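PDB 3FZX: putative exported protein from Bacteroides fragilis, which is of unknown function but binds calcium and has a barrel fold of the LolA/LolB clan, consistent with binding lipids or lipoproteins. Local coordinates for residues F9-N13 with M48-A52; A91-N96 with R130-K134; M106-F112 with R148-T153. One frame throughout, in Å; residues are numbered along the deposited sequence.

Interaction 1: F9-N13 with M48-A52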
loop_
_atom_site.group_PDB
_atom_site.type_symbol
_atom_site.label_atom_id
_atom_site.label_comp_id
_atom_site.label_asym_id
_atom_site.label_seq_id
_atom_site.Cartn_x
_atom_site.Cartn_y
_atom_site.Cartn_z
ATOM N N PHE A 9 10.612 -15.152 3.555
ATOM C CA PHE A 9 9.632 -14.191 4.056
ATOM C C PHE A 9 10.366 -13.329 5.087
ATOM O O PHE A 9 10.689 -13.795 6.169
ATOM C CB PHE A 9 8.440 -14.965 4.656
ATOM C CG PHE A 9 7.219 -14.131 4.902
ATOM C CD1 PHE A 9 7.036 -13.489 6.115
ATOM C CD2 PHE A 9 6.228 -14.028 3.940
ATOM C CE1 PHE A 9 5.907 -12.717 6.357
ATOM C CE2 PHE A 9 5.082 -13.256 4.157
ATOM C CZ PHE A 9 4.905 -12.611 5.378
ATOM N N PHE A 10 10.620 -12.066 4.754
ATOM C CA PHE A 10 11.470 -11.188 5.576
ATOM C C PHE A 10 10.710 -10.420 6.644
ATOM O O PHE A 10 10.701 -9.209 6.638
ATOM C CB PHE A 10 12.202 -10.225 4.635
ATOM C CG PHE A 10 13.072 -10.937 3.674
ATOM C CD1 PHE A 10 14.182 -11.637 4.140
ATOM C CD2 PHE A 10 12.743 -11.017 2.333
ATOM C CE1 PHE A 10 14.993 -12.345 3.275
ATOM C CE2 PHE A 10 13.542 -11.730 1.461
ATOM C CZ PHE A 10 14.680 -12.393 1.934
ATOM N N PHE A 11 10.076 -11.152 7.557
ATOM C CA PHE A 11 9.253 -10.578 8.622
ATOM C C PHE A 11 8.788 -11.733 9.516
ATOM O O PHE A 11 8.644 -12.850 9.048
ATOM C CB PHE A 11 8.012 -9.839 8.038
ATOM C CG PHE A 11 7.352 -8.905 9.017
ATOM C CD1 PHE A 11 7.936 -7.666 9.314
ATOM C CD2 PHE A 11 6.165 -9.242 9.636
ATOM C CE1 PHE A 11 7.356 -6.795 10.225
ATOM C CE2 PHE A 11 5.544 -8.362 10.546
ATOM C CZ PHE A 11 6.146 -7.150 10.856
ATOM N N PRO A 12 8.565 -11.490 10.811
ATOM C CA PRO A 12 8.042 -12.607 11.591
ATOM C C PRO A 12 6.702 -13.096 11.057
ATOM O O PRO A 12 5.913 -12.309 10.543
ATOM C CB PRO A 12 7.869 -12.009 12.983
ATOM C CG PRO A 12 7.847 -10.549 12.760
ATOM C CD PRO A 12 8.826 -10.329 11.670
ATOM N N ASN A 13 6.466 -14.394 11.168
ATOM C CA ASN A 13 5.259 -14.973 10.654
ATOM C C ASN A 13 4.536 -15.986 11.550
ATOM O O ASN A 13 3.580 -16.573 11.108
ATOM C CB ASN A 13 5.530 -15.507 9.233
ATOM C CG ASN A 13 6.726 -16.382 9.165
ATOM O OD1 ASN A 13 6.607 -17.556 9.406
ATOM N ND2 ASN A 13 7.903 -15.817 8.840
HETATM N N MSE A 48 2.072 -16.087 1.440
HETATM C CA MSE A 48 1.477 -15.771 2.736
HETATM C C MSE A 48 1.199 -14.275 2.952
HETATM O O MSE A 48 1.873 -13.418 2.380
HETATM C CB MSE A 48 2.477 -16.263 3.785
HETATM C CG MSE A 48 2.222 -15.926 5.223
HETATM SE SE MSE A 48 3.227 -17.286 6.318
HETATM C CE MSE A 48 5.039 -16.901 5.642
ATOM N N GLU A 49 0.209 -13.988 3.796
ATOM C CA GLU A 49 -0.122 -12.641 4.228
ATOM C C GLU A 49 -0.028 -12.590 5.753
ATOM O O GLU A 49 -0.655 -13.410 6.433
ATOM C CB GLU A 49 -1.545 -12.284 3.836
ATOM C CG GLU A 49 -1.900 -10.817 4.076
ATOM C CD GLU A 49 -1.696 -9.958 2.846
ATOM O OE1 GLU A 49 -0.882 -10.328 1.963
ATOM O OE2 GLU A 49 -2.379 -8.904 2.750
ATOM N N VAL A 50 0.729 -11.630 6.285
ATOM C CA VAL A 50 0.869 -11.450 7.747
ATOM C C VAL A 50 0.379 -10.056 8.110
ATOM O O VAL A 50 0.838 -9.084 7.538
ATOM C CB VAL A 50 2.331 -11.617 8.228
ATOM C CG1 VAL A 50 2.526 -11.055 9.651
ATOM C CG2 VAL A 50 2.777 -13.066 8.169
ATOM N N VAL A 51 -0.579 -9.968 9.024
ATOM C CA VAL A 51 -1.059 -8.701 9.551
ATOM C C VAL A 51 -0.413 -8.577 10.938
ATOM O O VAL A 51 -0.561 -9.480 11.774
ATOM C CB VAL A 51 -2.617 -8.683 9.641
ATOM C CG1 VAL A 51 -3.128 -7.462 10.416
ATOM C CG2 VAL A 51 -3.257 -8.731 8.229
ATOM N N ALA A 52 0.320 -7.482 11.177
ATOM C CA ALA A 52 0.949 -7.251 12.481
ATOM C C ALA A 52 0.531 -5.899 13.046
ATOM O O ALA A 52 0.295 -4.977 12.294
ATOM C CB ALA A 52 2.457 -7.314 12.368
#
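Alternation along the strand decides which residues take part: Met48, Val50 and Ala52 direct their CA-to-CB bonds toward residues 9-13, while Glu49 and Val51 point away. One group of contacts centres on the Phe9 ring. The selenomethionine Met48 places its CE methyl over one face of the Phe9 ring, 3.7 Å from the ring centroid and 19° off the normal, which meets the criteria for a CH-pi contact; with SE of Met48 5.0 Å from the Phe9 centroid, this is also a Met-aromatic pair. Ring-to-methyl packing extends this. Phe9 CZ reaches Val50 CG2 at 3.5 Å, and the Phe11 ring presents its edge, with CE2 3.7 Å from Ala52 CB and CD2 4.1 Å from Val50 CG1. The polar bonds run within the loop and beyond it: Asn13 ND2 donates to Phe11 O (3.1 Å, 153°), folding the segment back on itself, and also bonds Asn192; none joins the two segments. Asn13 CB lies 3.8 Å from Val50 CG2. An inverse gamma turn centred on Phe10 separates Phe9 from Phe11. The N-terminal loop thus lies on the inner side of strand 47-58 in the barrel, where Phe9 and Phe11 extend the packing to strands 63-74 and 77-81; on the outer side, Glu49 pairs with Arg72 and with Arg130 of the second subunit.

Interaction 2: A91-N96 with R130-K134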
loop_
_atom_site.group_PDB
_atom_site.type_symbol
_atom_site.label_atom_id
_atom_site.label_comp_id
_atom_site.label_asym_id
_atom_site.label_seq_id
_atom_site.Cartn_x
_atom_site.Cartn_y
_atom_site.Cartn_z
ATOM N N ALA A 91 10.438 11.537 11.601
ATOM C CA ALA A 91 9.195 10.802 11.735
ATOM C C ALA A 91 8.852 10.566 13.203
ATOM O O ALA A 91 7.755 10.916 13.676
ATOM C CB ALA A 91 9.304 9.497 10.992
ATOM N N LEU A 92 9.812 9.996 13.933
ATOM C CA LEU A 92 9.604 9.656 15.334
ATOM C C LEU A 92 9.169 10.877 16.126
ATOM O O LEU A 92 8.221 10.813 16.907
ATOM C CB LEU A 92 10.880 9.055 15.945
ATOM C CG LEU A 92 11.255 7.689 15.379
ATOM C CD1 LEU A 92 12.673 7.276 15.830
ATOM C CD2 LEU A 92 10.142 6.684 15.789
ATOM N N ASN A 93 9.848 11.988 15.873
ATOM C CA ASN A 93 9.614 13.235 16.593
ATOM C C ASN A 93 8.322 13.967 16.264
ATOM O O ASN A 93 7.959 14.863 16.992
ATOM C CB ASN A 93 10.815 14.177 16.420
ATOM C CG ASN A 93 12.071 13.666 17.147
ATOM O OD1 ASN A 93 12.006 12.696 17.880
ATOM N ND2 ASN A 93 13.203 14.317 16.936
HETATM N N MSE A 94 7.615 13.609 15.203
HETATM C CA MSE A 94 6.352 14.290 14.924
HETATM C C MSE A 94 5.139 13.432 15.257
HETATM O O MSE A 94 4.005 13.904 15.130
HETATM C CB MSE A 94 6.313 14.877 13.504
HETATM C CG MSE A 94 6.677 13.973 12.344
HETATM SE SE MSE A 94 5.251 12.756 11.868
HETATM C CE MSE A 94 4.031 13.996 10.850
HETATM N N MSE A 95 5.363 12.202 15.731
HETATM C CA MSE A 95 4.258 11.259 15.960
HETATM C C MSE A 95 3.479 11.497 17.238
HETATM O O MSE A 95 4.044 11.811 18.279
HETATM C CB MSE A 95 4.753 9.825 16.022
HETATM C CG MSE A 95 4.864 9.082 14.690
HETATM SE SE MSE A 95 5.941 7.473 15.080
HETATM C CE MSE A 95 6.428 7.156 13.202
ATOM N N ASN A 96 2.170 11.317 17.127
ATOM C CA ASN A 96 1.276 11.233 18.265
ATOM C C ASN A 96 0.079 10.356 17.840
ATOM O O ASN A 96 0.023 9.857 16.697
ATOM C CB ASN A 96 0.884 12.624 18.791
ATOM C CG ASN A 96 0.293 13.521 17.716
ATOM O OD1 ASN A 96 -0.629 13.128 16.996
ATOM N ND2 ASN A 96 0.820 14.745 17.609
ATOM N N ARG A 130 4.155 8.869 3.591
ATOM C CA ARG A 130 3.666 10.172 4.037
ATOM C C ARG A 130 3.000 10.019 5.402
ATOM O O ARG A 130 2.233 9.079 5.613
ATOM C CB ARG A 130 2.697 10.756 3.002
ATOM C CG ARG A 130 3.449 11.232 1.713
ATOM C CD ARG A 130 2.517 11.535 0.611
ATOM N NE ARG A 130 3.169 12.206 -0.510
ATOM C CZ ARG A 130 2.577 12.565 -1.643
ATOM N NH1 ARG A 130 1.294 12.287 -1.864
ATOM N NH2 ARG A 130 3.275 13.204 -2.575
ATOM N N LEU A 131 3.316 10.934 6.326
ATOM C CA LEU A 131 2.707 10.954 7.650
ATOM C C LEU A 131 1.970 12.277 7.823
ATOM O O LEU A 131 2.372 13.308 7.289
ATOM C CB LEU A 131 3.757 10.770 8.754
ATOM C CG LEU A 131 4.655 9.536 8.604
ATOM C CD1 LEU A 131 5.882 9.830 7.769
ATOM C CD2 LEU A 131 5.063 8.992 9.960
ATOM N N TYR A 132 0.860 12.245 8.533
ATOM C CA TYR A 132 0.075 13.465 8.751
ATOM C C TYR A 132 -0.773 13.319 9.977
ATOM O O TYR A 132 -1.265 12.244 10.253
ATOM C CB TYR A 132 -0.849 13.779 7.571
ATOM C CG TYR A 132 -1.180 12.593 6.714
ATOM C CD1 TYR A 132 -2.259 11.744 6.993
ATOM C CD2 TYR A 132 -0.390 12.329 5.595
ATOM C CE1 TYR A 132 -2.508 10.648 6.166
ATOM C CE2 TYR A 132 -0.619 11.262 4.778
ATOM C CZ TYR A 132 -1.656 10.424 5.049
ATOM O OH TYR A 132 -1.771 9.406 4.152
ATOM N N GLN A 133 -0.934 14.416 10.704
ATOM C CA GLN A 133 -1.818 14.468 11.859
ATOM C C GLN A 133 -3.225 14.924 11.458
ATOM O O GLN A 133 -3.402 16.012 10.914
ATOM C CB GLN A 133 -1.271 15.434 12.913
ATOM C CG GLN A 133 -2.073 15.419 14.216
ATOM C CD GLN A 133 -1.449 16.284 15.289
ATOM O OE1 GLN A 133 -0.262 16.622 15.226
ATOM N NE2 GLN A 133 -2.250 16.656 16.285
ATOM N N LYS A 134 -4.210 14.092 11.776
ATOM C CA LYS A 134 -5.612 14.420 11.602
ATOM C C LYS A 134 -5.939 15.530 12.597
ATOM O O LYS A 134 -5.650 15.393 13.779
ATOM C CB LYS A 134 -6.491 13.190 11.874
ATOM C CG LYS A 134 -7.922 13.360 11.380
ATOM C CD LYS A 134 -8.881 12.348 11.991
ATOM C CE LYS A 134 -10.322 12.646 11.558
ATOM N NZ LYS A 134 -11.299 12.071 12.526
#
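Ala91 opens the contact from the helix, its CB 4.4 Å from Leu131 CD2, with the two CA atoms 7.7 Å apart. The next residue to bear on the strand is Met94. Its three chi angles are all p, a curled conformation that brings the CE methyl of this selenomethionine to 3.9 Å from Leu131 CB. The CA-to-CB bond of Met95 points away, yet its extended end comes back: CE of Met95 stands 4.0 Å from Leu131 CD2. Leu131 therefore receives Ala91, Met94 and Met95 together, and 78 Å² of it is covered, the largest area covered on any residue of the contact. Past the helix, Asn96 changes the chemistry. Its ND2 makes a weak but nearly linear hydrogen bond to Gln133 OE1 (3.2 Å, 173°); Asn96 OD1 accepts from the backbone of Asp98, and Gln133 OE1 is bonded more firmly to Asn139. Two-residue periodicity along the strand explains the pattern, since Leu131 and Gln133 point toward residues 91-96 while Tyr132 faces away, its hydroxyl bonded to Glu49 of the second subunit. Helix 89-94 and the turn after it thus pack on the inner side of strand 127-133; Leu92 and Met95 also touch Phe56 of strand 47-58, so the helix and the turn after it span strands that are not neighbours in the barrel sheet.

Interaction 3: M106-F112 with R148-T153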
loop_
_atom_site.group_PDB
_atom_site.type_symbol
_atom_site.label_atom_id
_atom_site.label_comp_id
_atom_site.label_asym_id
_atom_site.label_seq_id
_atom_site.Cartn_x
_atom_site.Cartn_y
_atom_site.Cartn_z
HETATM N N MSE A 106 6.715 -2.039 -0.120
HETATM C CA MSE A 106 8.031 -2.063 -0.716
HETATM C C MSE A 106 8.607 -3.493 -0.744
HETATM O O MSE A 106 8.530 -4.228 0.245
HETATM C CB MSE A 106 8.950 -1.156 0.100
HETATM C CG MSE A 106 10.301 -0.964 -0.515
HETATM SE SE MSE A 106 11.068 0.718 0.172
HETATM C CE MSE A 106 11.587 0.075 1.816
ATOM N N ASN A 107 9.246 -3.832 -1.850
ATOM C CA ASN A 107 9.767 -5.178 -2.085
ATOM C C ASN A 107 11.157 -5.411 -1.469
ATOM O O ASN A 107 11.950 -4.477 -1.348
ATOM C CB ASN A 107 9.801 -5.468 -3.586
ATOM C CG ASN A 107 10.923 -4.711 -4.289
ATOM O OD1 ASN A 107 11.064 -3.483 -4.149
ATOM N ND2 ASN A 107 11.760 -5.440 -4.985
ATOM N N TYR A 108 11.427 -6.646 -1.050
ATOM C CA TYR A 108 12.722 -7.009 -0.492
ATOM C C TYR A 108 13.180 -8.265 -1.191
ATOM O O TYR A 108 12.694 -9.346 -0.887
ATOM C CB TYR A 108 12.645 -7.217 1.029
ATOM C CG TYR A 108 12.549 -5.915 1.758
ATOM C CD1 TYR A 108 11.340 -5.222 1.835
ATOM C CD2 TYR A 108 13.680 -5.336 2.317
ATOM C CE1 TYR A 108 11.256 -3.992 2.469
ATOM C CE2 TYR A 108 13.613 -4.115 2.954
ATOM C CZ TYR A 108 12.401 -3.435 3.025
ATOM O OH TYR A 108 12.341 -2.211 3.660
ATOM N N PRO A 109 14.104 -8.130 -2.158
ATOM C CA PRO A 109 14.577 -9.308 -2.852
ATOM C C PRO A 109 15.305 -10.301 -1.969
ATOM O O PRO A 109 15.891 -9.959 -0.919
ATOM C CB PRO A 109 15.542 -8.769 -3.903
ATOM C CG PRO A 109 15.488 -7.316 -3.852
ATOM C CD PRO A 109 14.745 -6.895 -2.630
ATOM N N ASP A 110 15.269 -11.536 -2.437
ATOM C CA ASP A 110 15.863 -12.673 -1.772
ATOM C C ASP A 110 17.239 -12.921 -2.384
ATOM O O ASP A 110 17.376 -13.679 -3.346
ATOM C CB ASP A 110 14.935 -13.873 -1.967
ATOM C CG ASP A 110 15.429 -15.122 -1.295
ATOM O OD1 ASP A 110 16.526 -15.103 -0.680
ATOM O OD2 ASP A 110 14.680 -16.118 -1.379
ATOM N N ALA A 111 18.243 -12.248 -1.835
ATOM C CA ALA A 111 19.647 -12.395 -2.254
ATOM C C ALA A 111 20.119 -13.817 -2.029
ATOM O O ALA A 111 20.858 -14.389 -2.841
ATOM C CB ALA A 111 20.534 -11.442 -1.463
ATOM N N PHE A 112 19.638 -14.378 -0.924
ATOM C CA PHE A 112 20.057 -15.683 -0.413
ATOM C C PHE A 112 19.701 -16.808 -1.360
ATOM O O PHE A 112 20.390 -17.812 -1.365
ATOM C CB PHE A 112 19.453 -15.965 0.982
ATOM C CG PHE A 112 19.592 -14.817 1.988
ATOM C CD1 PHE A 112 20.805 -14.567 2.634
ATOM C CD2 PHE A 112 18.482 -14.015 2.319
ATOM C CE1 PHE A 112 20.922 -13.510 3.590
ATOM C CE2 PHE A 112 18.597 -12.954 3.282
ATOM C CZ PHE A 112 19.818 -12.716 3.914
ATOM N N ARG A 148 17.641 2.155 -4.068
ATOM C CA ARG A 148 18.078 1.086 -3.193
ATOM C C ARG A 148 18.953 0.142 -4.048
ATOM O O ARG A 148 18.686 -0.082 -5.234
ATOM C CB ARG A 148 16.867 0.341 -2.652
ATOM C CG ARG A 148 15.909 1.224 -1.890
ATOM C CD ARG A 148 14.501 0.662 -1.893
ATOM N NE ARG A 148 14.424 -0.496 -1.051
ATOM C CZ ARG A 148 13.676 -1.588 -1.248
ATOM N NH1 ARG A 148 12.864 -1.746 -2.301
ATOM N NH2 ARG A 148 13.765 -2.547 -0.339
ATOM N N GLU A 149 20.022 -0.365 -3.449
ATOM C CA GLU A 149 20.927 -1.294 -4.103
ATOM C C GLU A 149 21.597 -2.236 -3.105
ATOM O O GLU A 149 21.804 -1.913 -1.935
ATOM C CB GLU A 149 22.007 -0.559 -4.886
ATOM C CG GLU A 149 22.985 0.217 -4.028
ATOM C CD GLU A 149 24.004 0.996 -4.859
ATOM O OE1 GLU A 149 23.903 1.044 -6.099
ATOM O OE2 GLU A 149 24.920 1.554 -4.262
ATOM N N PHE A 150 21.973 -3.381 -3.637
ATOM C CA PHE A 150 22.596 -4.429 -2.898
ATOM C C PHE A 150 24.050 -4.058 -2.601
ATOM O O PHE A 150 24.749 -3.560 -3.475
ATOM C CB PHE A 150 22.516 -5.735 -3.724
ATOM C CG PHE A 150 23.203 -6.893 -3.096
ATOM C CD1 PHE A 150 22.562 -7.655 -2.124
ATOM C CD2 PHE A 150 24.498 -7.235 -3.476
ATOM C CE1 PHE A 150 23.198 -8.751 -1.537
ATOM C CE2 PHE A 150 25.136 -8.330 -2.899
ATOM C CZ PHE A 150 24.479 -9.086 -1.919
ATOM N N VAL A 151 24.493 -4.348 -1.378
ATOM C CA VAL A 151 25.884 -4.141 -0.952
ATOM C C VAL A 151 26.589 -5.493 -0.749
ATOM O O VAL A 151 27.581 -5.800 -1.406
ATOM C CB VAL A 151 25.949 -3.307 0.346
ATOM C CG1 VAL A 151 27.405 -3.172 0.819
ATOM C CG2 VAL A 151 25.289 -1.920 0.127
ATOM N N THR A 152 26.048 -6.296 0.150
ATOM C CA THR A 152 26.614 -7.581 0.476
ATOM C C THR A 152 25.633 -8.405 1.327
ATOM O O THR A 152 24.512 -7.938 1.673
ATOM C CB THR A 152 27.949 -7.414 1.258
ATOM O OG1 THR A 152 28.603 -8.680 1.338
ATOM C CG2 THR A 152 27.730 -6.876 2.697
ATOM N N THR A 153 26.045 -9.634 1.643
ATOM C CA THR A 153 25.384 -10.404 2.704
ATOM C C THR A 153 26.441 -10.664 3.761
ATOM O O THR A 153 27.606 -10.874 3.430
ATOM C CB THR A 153 24.737 -11.700 2.223
ATOM O OG1 THR A 153 25.740 -12.596 1.726
ATOM C CG2 THR A 153 23.695 -11.401 1.120
#
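Arg148 carries the polar part of this contact. Both terminal guanidinium nitrogens converge on one carbonyl, Arg148 NH2 to Asn107 O at 2.8 Å (152°) and Arg148 NH1 to Asn107 O at 3.0 Å (140°). Arg148 NH1 adds a weak bond to Asn107 OD1 (3.1 Å, 133°) and donates a hydrogen bond to the carbonyl of Asp125. Asn107 OD1 also accepts from the Asp125 backbone, and its ND2 donates to Glu123 O. The positive charge sits over the Tyr108 ring, Arg148 CZ 4.9 Å from its centroid and 12° off the normal, a cation-pi contact; the Tyr108 hydroxyl bonds Glu187. Further along, Ala111 CB lies 3.8 Å from Phe150 CE1, while Thr153 OG1 is satisfied by Tyr164. Glu149, a calcium ligand in a structure of this protein, binds no ion of this chain here. The end of strand 99-107 and the following loop are thereby tied to strand 136-158, which has a classic beta bulge at Val151 and Thr152; Phe150 backbone bonds join that strand to Gly119 and Asp120 in the calcium-binding loop.

Overall arrangement
All three contacts reach the same antiparallel barrel sheet: interactions 1 and 2 lay the N-terminal loop and the helix on its inner side, and interaction 3 ties a strand end and the loop after it to strand 136-158. Interactions 1 and 3 are buried; interaction 2 is only partly so. Chemistry differs with place rather than burial, from aromatic and methyl packing in 1, through methyl packing ending in a weak amide bond in 2, to the arginine-centred polar network of 3 near the calcium loop. Interactions 1 and 3 touch, Phe10 CE2 lying 3.5 Å from Tyr108 O, whereas interaction 2 lies on the opposite side of the chain's centre from interaction 3, their centres 28 Å apart. Strands of 1 and 2 both meet the second subunit.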